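Local atomic coordinates of BT_4661 (PDB entry 4AK2), a protein that probably binds heparin and heparan sulphate at the cell surface of a gut Bacteroides, this chain being its ligand-binding domain. Residues Asp163-Tyr167 with Ser177-Ala181; Gly87-Met91 with Val269-Phe273; Gly171-His175 with Asn238-Asn244. All coordinates share one frame; numbering follows the deposited sequence. Where two conformers were deposited one is given.

Contact 1: residues Asp163-Tyr167 with Ser177-Ala181; sequences DFFYY and SGALA. With NA (sodium ion), chain C; IDS (2-O-sulfo-alpha-L-idopyranuronic acid), chain B.
F164 and L180 meet through different first torsions: the phenylalanine ring carbon CG lies beside its own backbone N (chi1 -59°), whereas L180 swings CG anti to N (chi1 176°), and the two side chains run abreast in one direction. They belong to a beta hairpin in which strand 163-168 pairs antiparallel with the short strand 178-179. F164 CD2 rests 4.0 Å from L180 CD2, and L188 and W192 of helix 187-195 close over both residues.

The backbone holds the register. Y166 and G178 form the hydrogen-bonded pair: G178 N donates to Y166 O at 2.8 Å, and Y166 N donates back to G178 O. Two residues along each strand, L180 N donates to F164 O. F165 and A179 are the non-hydrogen-bonded pair, their CA atoms only 4.1 Å apart, and the A179 methyl lies 3.7 Å from F165 CE2, obliquely to the ring. G178 has backbone angles at which any CB would jam against the preceding carbonyl, so glycine suits this place. Beyond the bridges a water accepts from F164 N and donates to L180 O, tying the hairpin's open end.

On the other edge of strand 163-168, F165 and Y167 bond through their backbones to I248 and A246 of strand 241-254, so strand 163-168 lies between 241-254 and the short strand 178-179. D163, at the head of the segment, points away from 177-181 and belongs to the glycan pocket. Its backbone O coordinates a sodium ion, D163 O to the metal being 2.9 Å, and S270 OG is a second ligand of that ion. The D163 carboxylate faces the glycan: OD2 accepts a hydrogen bond of 2.6 Å from O3 of the sulfated iduronate.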
ATOM      1  N   ASP A 163      12.469  -6.825   0.799  1.00 12.74           N
ATOM      2  CA  ASP A 163      11.144  -7.417   0.810  1.00 13.52           C
ATOM      3  C   ASP A 163      10.152  -6.489   0.080  1.00 11.71           C
ATOM      4  O   ASP A 163       9.140  -6.050   0.665  1.00 12.63           O
ATOM      5  CB  ASP A 163      10.694  -7.770   2.240  1.00 14.18           C
ATOM      6  CG  ASP A 163      11.564  -8.836   2.903  1.00 16.53           C
ATOM      7  OD1 ASP A 163      12.237  -9.583   2.190  1.00 21.13           O
ATOM      8  OD2 ASP A 163      11.536  -8.855   4.126  1.00 17.73           O
ATOM      9  N   PHE A 164      10.431  -6.250  -1.189  1.00 11.65           N
ATOM     10  CA  PHE A 164       9.581  -5.439  -2.040  1.00 11.90           C
ATOM     11  C   PHE A 164       8.625  -6.354  -2.783  1.00 12.35           C
ATOM     12  O   PHE A 164       9.018  -7.416  -3.290  1.00 13.26           O
ATOM     13  CB  PHE A 164      10.416  -4.646  -3.037  1.00 12.71           C
ATOM     14  CG  PHE A 164      11.423  -3.732  -2.407  1.00 12.27           C
ATOM     15  CD1 PHE A 164      11.079  -2.435  -2.075  1.00 13.12           C
ATOM     16  CD2 PHE A 164      12.730  -4.166  -2.149  1.00 12.98           C
ATOM     17  CE1 PHE A 164      12.001  -1.590  -1.503  1.00 13.43           C
ATOM     18  CE2 PHE A 164      13.666  -3.329  -1.573  1.00 13.21           C
ATOM     19  CZ  PHE A 164      13.305  -2.036  -1.232  1.00 13.21           C
ATOM     20  N   PHE A 165       7.353  -5.979  -2.840  1.00 12.32           N
ATOM     21  CA  PHE A 165       6.314  -6.768  -3.512  1.00 12.41           C
ATOM     22  C   PHE A 165       5.465  -5.793  -4.330  1.00 11.54           C
ATOM     23  O   PHE A 165       5.177  -4.643  -3.853  1.00 12.07           O
ATOM     24  CB  PHE A 165       5.343  -7.423  -2.550  1.00 12.91           C
ATOM     25  CG  PHE A 165       5.971  -8.445  -1.609  1.00 13.89           C
ATOM     26  CD1 PHE A 165       6.721  -8.013  -0.484  1.00 14.42           C
ATOM     27  CD2 PHE A 165       5.761  -9.825  -1.784  1.00 15.04           C
ATOM     28  CE1 PHE A 165       7.267  -8.911   0.410  1.00 15.76           C
ATOM     29  CE2 PHE A 165       6.305 -10.718  -0.863  1.00 15.80           C
ATOM     30  CZ  PHE A 165       7.059 -10.268   0.217  1.00 16.65           C
ATOM     31  N   TYR A 166       4.979  -6.206  -5.479  1.00 11.49           N
ATOM     32  CA  TYR A 166       4.084  -5.395  -6.271  1.00 11.75           C
ATOM     33  C   TYR A 166       2.870  -6.168  -6.690  1.00 11.55           C
ATOM     34  O   TYR A 166       2.989  -7.349  -7.145  1.00 13.82           O
ATOM     35  CB  TYR A 166       4.807  -4.883  -7.536  1.00 12.60           C
ATOM     36  CG  TYR A 166       3.962  -3.986  -8.404  1.00 11.52           C
ATOM     37  CD1 TYR A 166       3.928  -2.616  -8.162  1.00 12.34           C
ATOM     38  CD2 TYR A 166       3.230  -4.487  -9.467  1.00 11.92           C
ATOM     39  CE1 TYR A 166       3.166  -1.776  -8.942  1.00 12.46           C
ATOM     40  CE2 TYR A 166       2.445  -3.672 -10.267  1.00 11.81           C
ATOM     41  CZ  TYR A 166       2.421  -2.290  -9.975  1.00 11.25           C
ATOM     42  OH  TYR A 166       1.705  -1.368 -10.725  1.00 12.11           O
ATOM     43  N   TYR A 167       1.680  -5.570  -6.638  1.00 12.13           N
ATOM     44  CA  TYR A 167       0.440  -6.248  -7.030  1.00 12.15           C
ATOM     45  C   TYR A 167      -0.241  -5.398  -8.081  1.00 11.66           C
ATOM     46  O   TYR A 167      -0.691  -4.279  -7.788  1.00 12.33           O
ATOM     47  CB  TYR A 167      -0.485  -6.449  -5.821  1.00 13.70           C
ATOM     48  CG  TYR A 167       0.220  -7.287  -4.797  1.00 13.57           C
ATOM     49  CD1 TYR A 167       0.300  -8.685  -4.982  1.00 13.58           C
ATOM     50  CD2 TYR A 167       0.873  -6.732  -3.713  1.00 13.76           C
ATOM     51  CE1 TYR A 167       1.040  -9.485  -4.129  1.00 13.84           C
ATOM     52  CE2 TYR A 167       1.592  -7.555  -2.801  1.00 12.69           C
ATOM     53  CZ  TYR A 167       1.659  -8.941  -3.024  1.00 12.69           C
ATOM     54  OH  TYR A 167       2.376  -9.757  -2.166  1.00 14.62           O
ATOM     55  N   SER A 177       2.813  -9.517 -11.141  1.00 14.29           N
ATOM     56  CA  SER A 177       2.783  -9.298  -9.691  1.00 13.58           C
ATOM     57  C   SER A 177       3.754 -10.201  -8.945  1.00 14.02           C
ATOM     58  O   SER A 177       4.113 -11.275  -9.422  1.00 15.56           O
ATOM     59  CB  SER A 177       1.392  -9.572  -9.166  1.00 15.19           C
ATOM     60  OG  SER A 177       0.458  -8.678  -9.756  1.00 14.76           O
ATOM     61  N   GLY A 178       4.181  -9.786  -7.769  1.00 14.38           N
ATOM     62  CA  GLY A 178       4.876 -10.619  -6.807  1.00 14.97           C
ATOM     63  C   GLY A 178       6.115  -9.979  -6.246  1.00 14.74           C
ATOM     64  O   GLY A 178       6.390  -8.781  -6.471  1.00 13.97           O
ATOM     65  N   ALA A 179       6.861 -10.739  -5.450  1.00 14.43           N
ATOM     66  CA  ALA A 179       8.058 -10.274  -4.793  1.00 13.71           C
ATOM     67  C   ALA A 179       9.160 -10.006  -5.773  1.00 14.30           C
ATOM     68  O   ALA A 179       9.389 -10.798  -6.702  1.00 16.33           O
ATOM     69  CB  ALA A 179       8.543 -11.302  -3.770  1.00 16.49           C
ATOM     70  N   LEU A 180       9.911  -8.936  -5.549  1.00 15.00           N
ATOM     71  CA  LEU A 180      11.206  -8.772  -6.162  1.00 14.63           C
ATOM     72  C   LEU A 180      12.142  -9.900  -5.681  1.00 15.22           C
ATOM     73  O   LEU A 180      12.372 -10.039  -4.478  1.00 15.89           O
ATOM     74  CB  LEU A 180      11.802  -7.405  -5.796  1.00 14.51           C
ATOM     75  CG  LEU A 180      13.212  -7.131  -6.296  1.00 14.70           C
ATOM     76  CD1 LEU A 180      13.259  -7.058  -7.821  1.00 17.04           C
ATOM     77  CD2 LEU A 180      13.738  -5.835  -5.668  1.00 17.62           C
ATOM     78  N   ALA A 181      12.625 -10.702  -6.627  1.00 16.04           N
ATOM     79  CA  ALA A 181      13.368 -11.966  -6.291  1.00 17.02           C
ATOM     80  C   ALA A 181      14.376 -12.309  -7.364  1.00 18.72           C
ATOM     81  O   ALA A 181      14.146 -12.032  -8.552  1.00 19.23           O
ATOM     82  CB  ALA A 181      12.372 -13.104  -6.112  1.00 20.15           C
TER
HETATM   83 NA    NA C1715       7.620  -5.883   3.082  1.00 29.67          NA
HETATM   84  C1  IDS B   4      14.378 -12.510   7.048  1.00 17.87           C
HETATM   85  C2  IDS B   4      13.480 -11.302   7.115  1.00 18.09           C
HETATM   86  C3  IDS B   4      12.288 -11.328   6.124  1.00 17.47           C
HETATM   87  C4  IDS B   4      11.595 -12.682   6.115  1.00 19.79           C
HETATM   88  C5  IDS B   4      12.673 -13.751   5.890  1.00 19.18           C
HETATM   89  C6  IDS B   4      12.086 -15.114   5.698  1.00 20.61           C
HETATM   90  O2  IDS B   4      13.077 -11.133   8.482  1.00 19.29           O
HETATM   91  O3  IDS B   4      12.783 -11.037   4.809  1.00 20.23           O
HETATM   92  O4  IDS B   4      10.946 -12.840   7.383  1.00 20.99           O
HETATM   93  O5  IDS B   4      13.609 -13.702   6.973  1.00 18.57           O
HETATM   94  O6A IDS B   4      11.283 -15.252   4.748  1.00 24.10           O
HETATM   95  O6B IDS B   4      12.403 -16.041   6.465  1.00 21.45           O
HETATM   96  S   IDS B   4      12.608  -9.780   9.028  1.00 19.68           S
HETATM   97  O1S IDS B   4      12.871  -9.881  10.470  1.00 24.21           O
HETATM   98  O2S IDS B   4      13.405  -8.752   8.353  1.00 17.88           O
HETATM   99  O3S IDS B   4      11.154  -9.669   8.703  1.00 21.35           O
HETATM  100  O   HOH W   1      12.279  -8.222  -2.410  1.00 22.33           O
HETATM  101  O   HOH W   2       5.593  -7.289   3.795  1.00 34.40           O

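Contact 2: residues Gly87-Met91 with Val269-Phe273; sequences GQCGM and VSPIF. With NA (sodium ion), chain C; SGN (2-deoxy-6-O-sulfo-2-(sulfoamino)-alpha-D-glucopyranose), chain D.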
ATOM      1  N   GLY A  87       3.317  -4.826  12.806  1.00 15.38           N
ATOM      2  CA  GLY A  87       4.283  -3.980  12.102  1.00 17.11           C
ATOM      3  C   GLY A  87       4.194  -4.041  10.590  1.00 15.02           C
ATOM      4  O   GLY A  87       4.975  -3.386   9.902  1.00 16.31           O
ATOM      5  N   GLN A  88       3.246  -4.823  10.068  1.00 14.52           N
ATOM      6  CA  GLN A  88       3.104  -5.040   8.613  1.00 15.40           C
ATOM      7  C   GLN A  88       1.757  -4.534   8.081  1.00 14.22           C
ATOM      8  O   GLN A  88       0.786  -4.465   8.843  1.00 13.24           O
ATOM      9  CB  GLN A  88       3.192  -6.553   8.286  1.00 17.48           C
ATOM     10  CG  GLN A  88       4.540  -7.193   8.562  1.00 20.96           C
ATOM     11  CD  GLN A  88       5.489  -6.655   7.525  1.00 27.08           C
ATOM     12  OE1 GLN A  88       5.233  -6.732   6.303  1.00 28.32           O
ATOM     13  NE2 GLN A  88       6.533  -6.041   7.986  1.00 24.36           N
ATOM     14  N   CYS A  89       1.716  -4.257   6.772  1.00 14.54           N
ATOM     15  CA  CYS A  89       0.459  -4.056   6.085  1.00 14.39           C
ATOM     16  C   CYS A  89       0.079  -5.277   5.283  1.00 15.28           C
ATOM     17  O   CYS A  89       0.932  -6.058   4.845  1.00 14.85           O
ATOM     18  CB  CYS A  89       0.553  -2.860   5.130  1.00 13.61           C
ATOM     19  SG  CYS A  89       0.718  -1.245   5.907  1.00 14.47           S
ATOM     20  N   GLY A  90      -1.225  -5.416   5.068  1.00 14.34           N
ATOM     21  CA  GLY A  90      -1.762  -6.440   4.187  1.00 14.39           C
ATOM     22  C   GLY A  90      -2.679  -5.799   3.160  1.00 12.44           C
ATOM     23  O   GLY A  90      -3.093  -4.610   3.281  1.00 13.61           O
ATOM     24  N   MET A  91      -3.071  -6.558   2.152  1.00 12.69           N
ATOM     25  CA  MET A  91      -3.897  -6.074   1.046  0.66 11.54           C
ATOM     26  C   MET A  91      -4.807  -7.219   0.584  1.00 12.81           C
ATOM     27  O   MET A  91      -4.305  -8.356   0.419  1.00 14.20           O
ATOM     28  CB  MET A  91      -2.992  -5.611  -0.091  0.66 12.41           C
ATOM     29  CG  MET A  91      -3.732  -5.222  -1.352  0.66 13.14           C
ATOM     30  SD  MET A  91      -2.542  -4.998  -2.694  0.66 14.00           S
ATOM     31  CE  MET A  91      -3.663  -4.501  -3.998  0.66 15.72           C
ATOM     32  N   VAL A 269       9.989  -2.566   9.708  1.00 13.74           N
ATOM     33  CA  VAL A 269       8.512  -2.498   9.589  1.00 14.01           C
ATOM     34  C   VAL A 269       8.125  -2.356   8.136  1.00 12.67           C
ATOM     35  O   VAL A 269       8.957  -1.918   7.308  1.00 13.42           O
ATOM     36  CB  VAL A 269       7.930  -1.325  10.433  1.00 15.41           C
ATOM     37  CG1 VAL A 269       7.890  -1.673  11.922  1.00 18.15           C
ATOM     38  CG2 VAL A 269       8.679  -0.009  10.152  1.00 16.36           C
ATOM     39  N   SER A 270       6.862  -2.637   7.813  1.00 12.91           N
ATOM     40  CA  SER A 270       6.342  -2.320   6.487  0.50 13.07           C
ATOM     41  C   SER A 270       5.055  -1.527   6.673  1.00 12.47           C
ATOM     42  O   SER A 270       3.939  -2.045   6.600  1.00 13.63           O
ATOM     43  CB  SER A 270       6.123  -3.578   5.640  0.50 12.53           C
ATOM     44  OG  SER A 270       7.349  -4.327   5.485  0.50 10.93           O
ATOM     45  N   PRO A 271       5.221  -0.212   6.932  1.00 11.94           N
ATOM     46  CA  PRO A 271       4.111   0.623   7.426  1.00 12.74           C
ATOM     47  C   PRO A 271       3.282   1.313   6.342  1.00 11.16           C
ATOM     48  O   PRO A 271       2.305   2.017   6.682  1.00 13.29           O
ATOM     49  CB  PRO A 271       4.888   1.668   8.262  1.00 14.28           C
ATOM     50  CG  PRO A 271       6.146   1.909   7.441  1.00 14.43           C
ATOM     51  CD  PRO A 271       6.536   0.470   7.017  1.00 12.62           C
ATOM     52  N   ILE A 272       3.671   1.185   5.088  1.00 11.26           N
ATOM     53  CA  ILE A 272       3.013   1.993   4.038  1.00 10.75           C
ATOM     54  C   ILE A 272       2.886   1.210   2.732  1.00 10.48           C
ATOM     55  O   ILE A 272       3.831   0.556   2.288  1.00 11.64           O
ATOM     56  CB  ILE A 272       3.749   3.347   3.839  1.00 11.68           C
ATOM     57  CG1 ILE A 272       2.973   4.294   2.894  1.00 12.38           C
ATOM     58  CG2 ILE A 272       5.170   3.169   3.326  1.00 12.82           C
ATOM     59  CD1 ILE A 272       3.519   5.725   2.863  1.00 12.89           C
ATOM     60  N   PHE A 273       1.724   1.332   2.122  1.00 10.87           N
ATOM     61  CA  PHE A 273       1.500   0.835   0.783  1.00 10.87           C
ATOM     62  C   PHE A 273       1.454   1.979  -0.208  1.00 10.79           C
ATOM     63  O   PHE A 273       0.853   3.035   0.120  1.00 12.58           O
ATOM     64  CB  PHE A 273       0.165   0.060   0.702  1.00 12.04           C
ATOM     65  CG  PHE A 273       0.302  -1.420   0.453  1.00 11.82           C
ATOM     66  CD1 PHE A 273       0.665  -1.887  -0.806  1.00 11.72           C
ATOM     67  CD2 PHE A 273      -0.037  -2.295   1.458  1.00 12.93           C
ATOM     68  CE1 PHE A 273       0.785  -3.253  -1.047  1.00 12.30           C
ATOM     69  CE2 PHE A 273       0.046  -3.675   1.239  1.00 14.49           C
ATOM     70  CZ  PHE A 273       0.439  -4.138  -0.024  1.00 13.61           C
TER
HETATM   71 NA    NA C1715       7.620  -5.883   3.082  1.00 29.67          NA
HETATM   72  C1  SGN D   5       9.641 -13.447   7.377  1.00 20.31           C
HETATM   73  C2  SGN D   5       8.801 -12.782   8.473  1.00 20.62           C
HETATM   74  C3  SGN D   5       9.402 -13.021   9.845  1.00 22.81           C
HETATM   75  C4  SGN D   5       9.589 -14.522  10.048  1.00 18.92           C
HETATM   76  C5  SGN D   5      10.390 -15.165   8.887  1.00 19.45           C
HETATM   77  C6  SGN D   5      10.401 -16.664   8.927  1.00 20.05           C
HETATM   78  N2  SGN D   5       8.698 -11.359   8.258  1.00 20.97           N
HETATM   79  O3  SGN D   5       8.462 -12.574  10.826  1.00 25.46           O
HETATM   80  O4  SGN D   5      10.409 -14.797  11.195  1.00 21.81           O
HETATM   81  O5  SGN D   5       9.754 -14.840   7.630  1.00 20.15           O
HETATM   82  O6  SGN D   5       9.051 -17.140   8.999  1.00 20.28           O
HETATM   83  S1  SGN D   5       7.653 -10.714   7.230  1.00 28.28           S
HETATM   84  O1S SGN D   5       8.192 -10.869   5.909  1.00 41.61           O
HETATM   85  O2S SGN D   5       6.441 -11.452   7.446  1.00 34.60           O
HETATM   86  O3S SGN D   5       7.588  -9.144   7.562  1.00 28.96           O
HETATM   87  S2  SGN D   5       8.878 -18.656   9.362  1.00 23.21           S
HETATM   88  O4S SGN D   5       9.477 -19.009  10.666  1.00 26.71           O
HETATM   89  O5S SGN D   5       9.702 -19.484   8.268  1.00 27.19           O
HETATM   90  O6S SGN D   5       7.453 -18.876   9.261  1.00 29.94           O
HETATM   91  O   HOH W   2       5.593  -7.289   3.795  1.00 34.40           O
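G87 starts the contact with its carbonyl: S270 N donates to G87 O at 2.9 Å, and V269 CB packs against the same oxygen. G87 and Q88 both face F115 of the neighbouring strand 105-115, a G1 beta bulge, and at the backbone angles of G87 a CB would press on the carbonyl O of the residue before.

Q88 leaves the backbone away from 269-273, but a bend at chi2 (-71°) curls its amide back over S270. Q88 NE2 makes a weak bond of 3.1 Å to S270 OG, while Q88 OE1 takes a 2.6 Å bond from a water that also binds the sodium ion. S270 OG itself coordinates that ion at 2.9 Å. Q88 NE2 also lies 3.3 Å from O3S of the N-sulfated glucosamine.

C89 points toward 269-273: its SG packs 3.6 Å from the P271 carbonyl carbon, and its CB meets F273 CD2. Past G90, M91 lays CB 3.7 Å from F273 CZ and crosses that side chain at about a right angle, its SD in an oblique Met-aromatic contact with the ring.

The chemistry thus changes along the contact, from polar at the glycan pocket to apolar between the sheets. One serine hydroxyl serves both the sodium ion and the glutamine amide, so ion, water and sulfate-facing side chain are probably positioned together.

Contact 3: residues Gly171-His175 with Asn238-Asn244; sequences GPDSH and NKDGYAN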
ATOM      1  N   GLY A 171      -3.636  -2.464 -14.176  1.00 15.21           N
ATOM      2  CA  GLY A 171      -2.660  -2.274 -15.239  1.00 15.51           C
ATOM      3  C   GLY A 171      -2.666  -3.469 -16.169  1.00 16.46           C
ATOM      4  O   GLY A 171      -3.454  -4.397 -15.987  1.00 18.43           O
ATOM      5  N   PRO A 172      -1.753  -3.459 -17.141  1.00 17.66           N
ATOM      6  CA  PRO A 172      -1.687  -4.578 -18.081  1.00 19.29           C
ATOM      7  C   PRO A 172      -1.238  -5.861 -17.376  1.00 19.97           C
ATOM      8  O   PRO A 172      -0.449  -5.808 -16.428  1.00 19.00           O
ATOM      9  CB  PRO A 172      -0.659  -4.125 -19.127  1.00 23.52           C
ATOM     10  CG  PRO A 172       0.063  -2.957 -18.536  1.00 24.61           C
ATOM     11  CD  PRO A 172      -0.775  -2.387 -17.431  1.00 18.04           C
ATOM     12  N   ASP A 173      -1.744  -7.013 -17.827  1.00 25.88           N
ATOM     13  CA  ASP A 173      -1.372  -8.285 -17.216  1.00 26.08           C
ATOM     14  C   ASP A 173       0.133  -8.507 -17.325  1.00 22.66           C
ATOM     15  O   ASP A 173       0.722  -9.227 -16.517  1.00 24.03           O
ATOM     16  CB  ASP A 173      -2.192  -9.431 -17.799  1.00 33.81           C
ATOM     17  CG  ASP A 173      -3.536  -9.605 -17.095  1.00 38.82           C
ATOM     18  OD1 ASP A 173      -3.702  -9.196 -15.912  1.00 34.05           O
ATOM     19  OD2 ASP A 173      -4.434 -10.184 -17.729  1.00 42.48           O
ATOM     20  N   SER A 174       0.765  -7.840 -18.290  1.00 20.84           N
ATOM     21  CA  SER A 174       2.208  -7.958 -18.454  1.00 21.67           C
ATOM     22  C   SER A 174       3.020  -7.294 -17.308  1.00 20.11           C
ATOM     23  O   SER A 174       4.225  -7.556 -17.194  1.00 22.42           O
ATOM     24  CB  SER A 174       2.633  -7.450 -19.817  1.00 24.77           C
ATOM     25  OG  SER A 174       2.289  -6.064 -19.866  1.00 25.10           O
ATOM     26  N   HIS A 175       2.374  -6.496 -16.447  1.00 17.08           N
ATOM     27  CA  HIS A 175       2.972  -6.048 -15.183  1.00 15.08           C
ATOM     28  C   HIS A 175       2.849  -7.154 -14.156  1.00 14.92           C
ATOM     29  O   HIS A 175       1.913  -7.180 -13.363  1.00 18.85           O
ATOM     30  CB  HIS A 175       2.282  -4.781 -14.682  1.00 13.07           C
ATOM     31  CG  HIS A 175       2.526  -3.556 -15.545  1.00 14.03           C
ATOM     32  ND1 HIS A 175       2.075  -2.325 -15.186  1.00 13.96           N
ATOM     33  CD2 HIS A 175       3.233  -3.394 -16.724  1.00 14.42           C
ATOM     34  CE1 HIS A 175       2.456  -1.426 -16.133  1.00 15.16           C
ATOM     35  NE2 HIS A 175       3.193  -2.079 -17.056  1.00 14.38           N
ATOM     36  N   ASN A 238       6.016   1.513 -18.216  1.00 17.59           N
ATOM     37  CA  ASN A 238       6.758   0.918 -19.307  1.00 16.77           C
ATOM     38  C   ASN A 238       5.902   1.051 -20.568  1.00 15.99           C
ATOM     39  O   ASN A 238       4.867   1.760 -20.545  1.00 17.90           O
ATOM     40  CB  ASN A 238       7.218  -0.520 -19.001  1.00 16.79           C
ATOM     41  CG  ASN A 238       6.069  -1.535 -18.915  1.00 17.82           C
ATOM     42  OD1 ASN A 238       4.923  -1.258 -19.239  1.00 17.35           O
ATOM     43  ND2 ASN A 238       6.400  -2.725 -18.453  1.00 21.14           N
ATOM     44  N   LYS A 239       6.372   0.495 -21.686  1.00 19.84           N
ATOM     45  CA  LYS A 239       5.697   0.696 -22.964  1.00 21.29           C
ATOM     46  C   LYS A 239       4.271   0.181 -22.908  1.00 20.22           C
ATOM     47  O   LYS A 239       3.324   0.817 -23.453  1.00 24.49           O
ATOM     48  CB  LYS A 239       6.492   0.079 -24.121  1.00 26.62           C
ATOM     49  N   ASP A 240       4.086  -0.946 -22.200  1.00 18.49           N
ATOM     50  CA  ASP A 240       2.733  -1.479 -22.041  1.00 17.57           C
ATOM     51  C   ASP A 240       1.799  -0.581 -21.224  1.00 17.18           C
ATOM     52  O   ASP A 240       0.589  -0.699 -21.343  1.00 22.09           O
ATOM     53  CB  ASP A 240       2.737  -2.911 -21.514  1.00 18.39           C
ATOM     54  CG  ASP A 240       3.275  -3.902 -22.524  1.00 21.78           C
ATOM     55  OD1 ASP A 240       3.497  -3.565 -23.718  1.00 23.68           O
ATOM     56  OD2 ASP A 240       3.439  -5.056 -22.096  1.00 32.60           O
ATOM     57  N   GLY A 241       2.346   0.253 -20.365  1.00 15.06           N
ATOM     58  CA  GLY A 241       1.514   1.187 -19.624  1.00 14.77           C
ATOM     59  C   GLY A 241       2.097   1.688 -18.331  1.00 12.40           C
ATOM     60  O   GLY A 241       3.106   1.191 -17.830  1.00 13.43           O
ATOM     61  N   TYR A 242       1.465   2.724 -17.793  1.00 11.96           N
ATOM     62  CA  TYR A 242       1.768   3.199 -16.440  1.00 11.88           C
ATOM     63  C   TYR A 242       1.466   2.116 -15.393  1.00 11.04           C
ATOM     64  O   TYR A 242       0.518   1.325 -15.567  1.00 12.91           O
ATOM     65  CB  TYR A 242       0.968   4.477 -16.114  1.00 11.52           C
ATOM     66  CG  TYR A 242       1.581   5.674 -16.737  1.00 11.76           C
ATOM     67  CD1 TYR A 242       2.629   6.337 -16.103  1.00 13.60           C
ATOM     68  CD2 TYR A 242       1.099   6.197 -17.947  1.00 12.11           C
ATOM     69  CE1 TYR A 242       3.204   7.469 -16.666  1.00 14.36           C
ATOM     70  CE2 TYR A 242       1.670   7.325 -18.517  1.00 13.18           C
ATOM     71  CZ  TYR A 242       2.708   7.967 -17.868  1.00 13.48           C
ATOM     72  OH  TYR A 242       3.251   9.087 -18.441  1.00 14.38           O
ATOM     73  N   ALA A 243       2.217   2.140 -14.306  1.00 11.11           N
ATOM     74  CA  ALA A 243       1.867   1.321 -13.149  1.00 10.29           C
ATOM     75  C   ALA A 243       0.431   1.619 -12.727  1.00 10.83           C
ATOM     76  O   ALA A 243       0.029   2.808 -12.654  1.00 11.96           O
ATOM     77  CB  ALA A 243       2.793   1.543 -11.964  1.00 11.98           C
ATOM     78  N   ASN A 244      -0.338   0.572 -12.440  1.00 11.01           N
ATOM     79  CA  ASN A 244      -1.668   0.676 -11.890  1.00 11.03           C
ATOM     80  C   ASN A 244      -1.762  -0.492 -10.931  1.00 10.08           C
ATOM     81  O   ASN A 244      -2.037  -1.638 -11.328  1.00 11.58           O
ATOM     82  CB  ASN A 244      -2.756   0.652 -12.968  1.00 11.64           C
ATOM     83  CG  ASN A 244      -4.106   0.916 -12.400  1.00 12.01           C
ATOM     84  OD1 ASN A 244      -4.613   0.138 -11.599  1.00 13.16           O
ATOM     85  ND2 ASN A 244      -4.682   2.045 -12.790  1.00 15.82           N
TER
HETATM   86  O   HOH W   3       4.771  -5.133 -19.239  1.00 28.24           O
HETATM   87  O   HOH W   4       0.518  -2.145 -12.963  1.00 12.83           O
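H175 and N238 run antiparallel alongside one another, imidazole and amide planes 68° apart. H175 NE2 donates to N238 OD1 at 2.9 Å; the oxygen lies close to the ring plane, but the donor sits above the amide's carbonyl plane. The same oxygen accepts from G241 N, nearly in line with its C=O bond, which is the Asx motif of the tight turn N238-G241. With chi1 at 68°, N238 tucks CG between its own N and carbonyl carbon, and OD1 can serve both donors.

P172 CG stands 3.5 Å above the imidazole plane, over its centre, and F187 of helix 187-195 stacks with the ring. The turn N238-G241 meets the ring at its edge, where H175 CE1 comes within 3.2 Å of G241 O, while a water bridges H175 ND1 to N244 N.

At the solvent-facing side, S174 OG gives a 2.7 Å hydrogen bond to D240 OD2 on its anti side, and P172 CG packs 3.6 Å from D240 O. A second water donates to S174 OG and accepts from N238 ND2, whose amide is also bonded to E190. A leucine in place of N238 would probably leave H175 NE2 without its acceptor and the turn without its side-chain brace.

This surface contact joins the hairpin loop, which contains a type I turn at P172-H175, to the start of strand 241-254. Its polar links run through a carboxylate, an amide, a hydroxyl, an imidazole and two waters, and using one amide oxygen twice probably couples the imidazole's rotation to the shape of the neighbouring turn.

How the contacts relate
Contacts 1 and 2 meet at the glycan pocket, their centres 13 Å apart. D163 O of the first and S270 OG of the second bind one sodium ion, and a water on that ion donates to Q88 OE1; D163 and Q88 both belong to the pocket. The two also pack directly, Y167 CD2 lying 4.0 Å from M91 SD. Contact 3 sits at the far end of the hairpin whose strands form contact 1, centres 15 Å apart; there Y166 OH lies 3.3 Å from A243 CB. Contacts 2 and 3 do not touch, with nearest atoms about 8 Å apart, but strands 241-254 and 268-276 are neighbours in one sheet that all three reach.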